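Local coordinates for nuclear and cytoplasmic polyadenylated RNA-binding protein PUB1 (Saccharomyces cerevisiae, PDB 3MD1) that binds polyadenylated RNA through domains that include this second RNA recognition motif, prefers poly(U), and may accompany mRNA from nucleus to cytoplasm, at residues F2-G7 with N58-M63; F25-S30 with Q53-N58. All blocks are in the same frame, centred on the assembly; numbering follows the deposited sequence.

In the fold
The chain opens with strand 2-7, in the middle of the antiparallel sheet, runs through helix 15-22 and then turns at 25-28 into edge strand 28-35. Strand 45-50 follows, and then helix 53-63, which serves both contacts. Its first turns meet the turn at 25-28 in contact 2, closing a loop of 22 residues; its last turns come down on strand 2-7 in contact 1, closing a loop of 50. Contact 2 is therefore nested inside contact 1, and the two share N58. Together they tie one helix to the middle of the sheet and to the turn entering its edge strand, as in the beta-alpha-beta-beta-alpha-beta fold of RNA recognition motifs.

Contact 1 of 2, residues F2-G7 with N58-M63; sequences FNLFVG and NAMDSM
L4 and M60 meet in the interior of the domain through carbon and sulfur atoms, with no hydrogen bond joining the strand to the helix. Their side chains approach at a slant, and both methyls of L4 meet M60 CB, L4 CD2 at 3.8 Å and L4 CD1 at 4.0 Å. From there CD2 goes on to the far end of the methionine, 3.9 Å from M60 CE with the sulfur only slightly farther off, so the methionine bends round that methyl, touching it with the start and the end of its chain. What brings its last carbon back is the bend about the CG-SD bond (chi3 47°), after a start with CG anti to the backbone N.

CD1 goes on to the helix backbone instead. Because chi2 of L4 is 179°, CD1 extends away from the strand backbone and comes within 3.8 Å of M60 N, while A59 CB stands more loosely at 4.4 Å from L4 CD1. One turn earlier, A56 O also packs on this methyl. All three touching residues are buried.

Polar bonding runs separately, within the secondary structure: S62 N to N58 O and M63 N to A59 O continue the helix, while the backbone of L4 pairs with V48 and that of F5 with N76 in the strands on either side. Side chains alternate along 2-7: L4 faces the helix, whereas F5 meets the ring of Y45 on the sheet surface that commonly carries RNA in this family. Around the contact, F50 touches both L4 and A59, W77 packs on M60, I75 on M63, and F2 reaches A56, so helix 53-63 lies across strands 2-7, 45-50 and 71-77.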
# COMPACT_ATOMS: atom_id res chain seq x y z
N PHE A 2 -3.64 2.12 -12.09
CA PHE A 2 -4.24 1.02 -11.36
C PHE A 2 -3.64 0.97 -9.97
O PHE A 2 -2.42 0.92 -9.80
CB PHE A 2 -4.09 -0.29 -12.15
CG PHE A 2 -4.83 -0.27 -13.46
CD1 PHE A 2 -6.17 -0.64 -13.52
CD2 PHE A 2 -4.21 0.20 -14.61
CE1 PHE A 2 -6.87 -0.59 -14.74
CE2 PHE A 2 -4.89 0.25 -15.83
CZ PHE A 2 -6.22 -0.14 -15.89
N ASN A 3 -4.52 1.01 -8.98
CA ASN A 3 -4.14 1.40 -7.63
C ASN A 3 -4.54 0.37 -6.59
O ASN A 3 -5.68 -0.08 -6.55
CB ASN A 3 -4.81 2.73 -7.27
CG ASN A 3 -4.49 3.82 -8.27
OD1 ASN A 3 -5.39 4.39 -8.91
ND2 ASN A 3 -3.23 4.11 -8.43
N LEU A 4 -3.57 0.04 -5.74
CA LEU A 4 -3.79 -0.86 -4.62
C LEU A 4 -3.96 -0.11 -3.30
O LEU A 4 -3.18 0.82 -2.99
CB LEU A 4 -2.61 -1.81 -4.49
CG LEU A 4 -2.28 -2.67 -5.70
CD1 LEU A 4 -1.08 -3.52 -5.37
CD2 LEU A 4 -3.46 -3.54 -6.10
N PHE A 5 -4.96 -0.53 -2.53
CA PHE A 5 -5.10 -0.15 -1.13
C PHE A 5 -4.32 -1.16 -0.30
O PHE A 5 -4.57 -2.36 -0.38
CB PHE A 5 -6.57 -0.17 -0.71
CG PHE A 5 -6.79 0.11 0.76
CD1 PHE A 5 -6.74 -0.92 1.71
CD2 PHE A 5 -7.07 1.39 1.18
CE1 PHE A 5 -6.96 -0.65 3.05
CE2 PHE A 5 -7.30 1.66 2.54
CZ PHE A 5 -7.24 0.64 3.47
N VAL A 6 -3.40 -0.66 0.53
CA VAL A 6 -2.55 -1.53 1.33
C VAL A 6 -2.84 -1.27 2.81
O VAL A 6 -2.46 -0.21 3.36
CB VAL A 6 -1.04 -1.33 1.00
CG1 VAL A 6 -0.17 -2.25 1.85
CG2 VAL A 6 -0.77 -1.58 -0.47
N GLY A 7 -3.56 -2.20 3.42
CA GLY A 7 -3.95 -2.09 4.83
C GLY A 7 -3.13 -2.87 5.84
O GLY A 7 -2.25 -3.67 5.48
N ASN A 58 -0.74 -8.63 -10.06
CA ASN A 58 0.33 -9.53 -9.64
C ASN A 58 1.07 -9.07 -8.39
O ASN A 58 1.45 -9.89 -7.56
CB ASN A 58 1.32 -9.76 -10.78
CG ASN A 58 0.71 -10.52 -11.94
OD1 ASN A 58 -0.22 -11.31 -11.78
ND2 ASN A 58 1.26 -10.30 -13.14
N ALA A 59 1.28 -7.76 -8.25
CA ALA A 59 1.96 -7.23 -7.07
C ALA A 59 1.11 -7.47 -5.84
O ALA A 59 1.60 -7.89 -4.78
CB ALA A 59 2.26 -5.77 -7.25
N MET A 60 -0.19 -7.21 -5.97
CA MET A 60 -1.14 -7.51 -4.91
C MET A 60 -1.04 -8.98 -4.49
O MET A 60 -0.94 -9.29 -3.31
CB MET A 60 -2.56 -7.19 -5.36
CG MET A 60 -3.63 -7.76 -4.45
SD MET A 60 -5.25 -6.97 -4.60
CE MET A 60 -5.48 -6.90 -6.38
N ASP A 61 -1.07 -9.88 -5.47
CA ASP A 61 -1.13 -11.30 -5.15
C ASP A 61 0.20 -11.77 -4.56
O ASP A 61 0.23 -12.56 -3.61
CB ASP A 61 -1.56 -12.13 -6.38
CG ASP A 61 -3.01 -11.83 -6.80
OD1 ASP A 61 -3.83 -11.49 -5.91
OD2 ASP A 61 -3.33 -11.92 -8.01
N SER A 62 1.28 -11.22 -5.08
CA SER A 62 2.61 -11.51 -4.59
C SER A 62 2.83 -11.11 -3.13
O SER A 62 3.48 -11.83 -2.38
CB SER A 62 3.60 -10.75 -5.48
OG SER A 62 4.86 -11.34 -5.46
N MET A 63 2.27 -9.97 -2.74
CA MET A 63 2.46 -9.38 -1.42
C MET A 63 1.34 -9.63 -0.41
O MET A 63 1.46 -9.29 0.76
CB MET A 63 2.70 -7.86 -1.54
CG MET A 63 3.96 -7.50 -2.32
SD MET A 63 5.49 -8.06 -1.51
CE MET A 63 5.78 -6.66 -0.42

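Contact 2 of 2, residues F25-S30 with Q53-N58; sequences FPSYLS and QDDAQN
The hydroxyl of S27 donates a hydrogen bond to D55, OG to OD2 at 2.6 Å, and this short bond is the tight point where the turn at 25-28 meets the first turns of helix 53-63. The hydroxyl comes in on the anti side of the carboxylate oxygen, 20° out of the carboxylate plane. With CG beside its own backbone N (chi1 -73°), D55 presents the acid to the turn, and its CB methylene packs 3.7 Å from S27 CB and 3.3 Å from P26 O. The turn is type II, from F25 to Y28, closed by Y28 N to F25 O; S27 sits in it with positive phi (74°), a conformation unusual for a residue with a side chain.

Away from that point the contact is looser and wetter. P26 is exposed, and its ring merely brushes the acid, P26 CB to D55 OD1 at 3.7 Å. A water bridges the two backbone carbonyls, donating to both P26 O, at 2.8 Å, and D55 O, at 2.7 Å. Next door, F25 turns its ring to the later part of the helix, onto A59, S62 and M63.

S52 OG binds D55 N at the helix start, and S27 OG has a weak bond to T51 OG1. Several hydrogen bonds thus converge near the amino end of the helix, where a carboxylate would probably be stabilised as its anion by the helix dipole. The join is polar: a serine hydroxyl donating to a probably ionised carboxylate and, apart from it, a water linking two backbone carbonyls.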
# COMPACT_ATOMS: atom_id res chain seq x y z
N PHE A 25 8.44 -3.78 -8.30
CA PHE A 25 7.44 -4.51 -9.06
C PHE A 25 7.21 -3.86 -10.41
O PHE A 25 7.19 -2.62 -10.50
CB PHE A 25 6.13 -4.59 -8.28
CG PHE A 25 6.15 -5.62 -7.19
CD1 PHE A 25 5.91 -6.96 -7.49
CD2 PHE A 25 6.42 -5.26 -5.87
CE1 PHE A 25 5.95 -7.92 -6.48
CE2 PHE A 25 6.44 -6.23 -4.86
CZ PHE A 25 6.21 -7.56 -5.18
N PRO A 26 7.02 -4.68 -11.46
CA PRO A 26 6.73 -4.15 -12.80
C PRO A 26 5.60 -3.12 -12.78
O PRO A 26 4.57 -3.34 -12.13
CB PRO A 26 6.30 -5.39 -13.58
CG PRO A 26 7.03 -6.50 -12.93
CD PRO A 26 7.16 -6.15 -11.48
N SER A 27 5.83 -2.01 -13.47
CA SER A 27 4.84 -0.93 -13.64
C SER A 27 4.56 -0.04 -12.42
O SER A 27 3.69 0.82 -12.49
CB SER A 27 3.53 -1.47 -14.23
OG SER A 27 3.77 -2.00 -15.53
N TYR A 28 5.30 -0.24 -11.33
CA TYR A 28 5.19 0.60 -10.13
C TYR A 28 5.42 2.07 -10.47
O TYR A 28 6.34 2.41 -11.23
CB TYR A 28 6.20 0.15 -9.07
CG TYR A 28 6.40 1.13 -7.92
CD1 TYR A 28 5.61 1.05 -6.77
CD2 TYR A 28 7.39 2.12 -7.97
CE1 TYR A 28 5.80 1.93 -5.71
CE2 TYR A 28 7.58 3.01 -6.91
CZ TYR A 28 6.79 2.90 -5.79
OH TYR A 28 6.97 3.76 -4.74
N LEU A 29 4.59 2.93 -9.89
CA LEU A 29 4.68 4.37 -10.07
C LEU A 29 5.03 5.10 -8.78
O LEU A 29 5.93 5.95 -8.76
CB LEU A 29 3.37 4.93 -10.63
CG LEU A 29 3.05 4.69 -12.10
CD1 LEU A 29 1.60 5.09 -12.38
CD2 LEU A 29 4.01 5.48 -13.00
N SER A 30 4.29 4.78 -7.72
CA SER A 30 4.35 5.56 -6.48
C SER A 30 3.71 4.83 -5.30
O SER A 30 2.97 3.87 -5.48
CB SER A 30 3.64 6.90 -6.69
OG SER A 30 2.32 6.68 -7.17
N GLN A 53 -2.83 -2.81 -15.14
CA GLN A 53 -3.75 -3.57 -14.29
C GLN A 53 -3.20 -4.95 -13.93
O GLN A 53 -3.23 -5.35 -12.76
CB GLN A 53 -5.13 -3.71 -14.94
CG GLN A 53 -6.17 -4.34 -14.02
CD GLN A 53 -7.49 -4.60 -14.71
OE1 GLN A 53 -7.77 -4.06 -15.78
NE2 GLN A 53 -8.32 -5.44 -14.10
N ASP A 54 -2.70 -5.68 -14.94
CA ASP A 54 -2.17 -7.01 -14.71
C ASP A 54 -1.00 -6.98 -13.72
O ASP A 54 -0.89 -7.86 -12.86
CB ASP A 54 -1.75 -7.68 -16.03
CG ASP A 54 -2.94 -8.08 -16.89
OD1 ASP A 54 -4.09 -8.05 -16.41
OD2 ASP A 54 -2.71 -8.44 -18.07
N ASP A 55 -0.16 -5.96 -13.85
CA ASP A 55 0.99 -5.77 -12.96
C ASP A 55 0.58 -5.37 -11.53
O ASP A 55 1.17 -5.85 -10.55
CB ASP A 55 1.96 -4.75 -13.56
CG ASP A 55 2.74 -5.32 -14.75
OD1 ASP A 55 2.96 -6.54 -14.81
OD2 ASP A 55 3.15 -4.53 -15.63
N ALA A 56 -0.42 -4.51 -11.40
CA ALA A 56 -0.98 -4.21 -10.08
C ALA A 56 -1.57 -5.47 -9.44
O ALA A 56 -1.35 -5.75 -8.27
CB ALA A 56 -2.02 -3.09 -10.18
N GLN A 57 -2.31 -6.25 -10.24
CA GLN A 57 -2.89 -7.51 -9.79
C GLN A 57 -1.82 -8.47 -9.29
O GLN A 57 -1.95 -9.05 -8.22
CB GLN A 57 -3.71 -8.17 -10.92
CG GLN A 57 -4.38 -9.51 -10.52
CD GLN A 57 -5.59 -9.33 -9.61
OE1 GLN A 57 -6.53 -8.59 -9.94
NE2 GLN A 57 -5.58 -10.00 -8.47
N ASN A 58 -0.74 -8.63 -10.06
CA ASN A 58 0.33 -9.53 -9.64
C ASN A 58 1.07 -9.07 -8.39
O ASN A 58 1.45 -9.89 -7.56
CB ASN A 58 1.32 -9.76 -10.78
CG ASN A 58 0.71 -10.52 -11.94
OD1 ASN A 58 -0.22 -11.31 -11.78
ND2 ASN A 58 1.26 -10.30 -13.14
O HOH W 1 3.89 -5.64 -10.68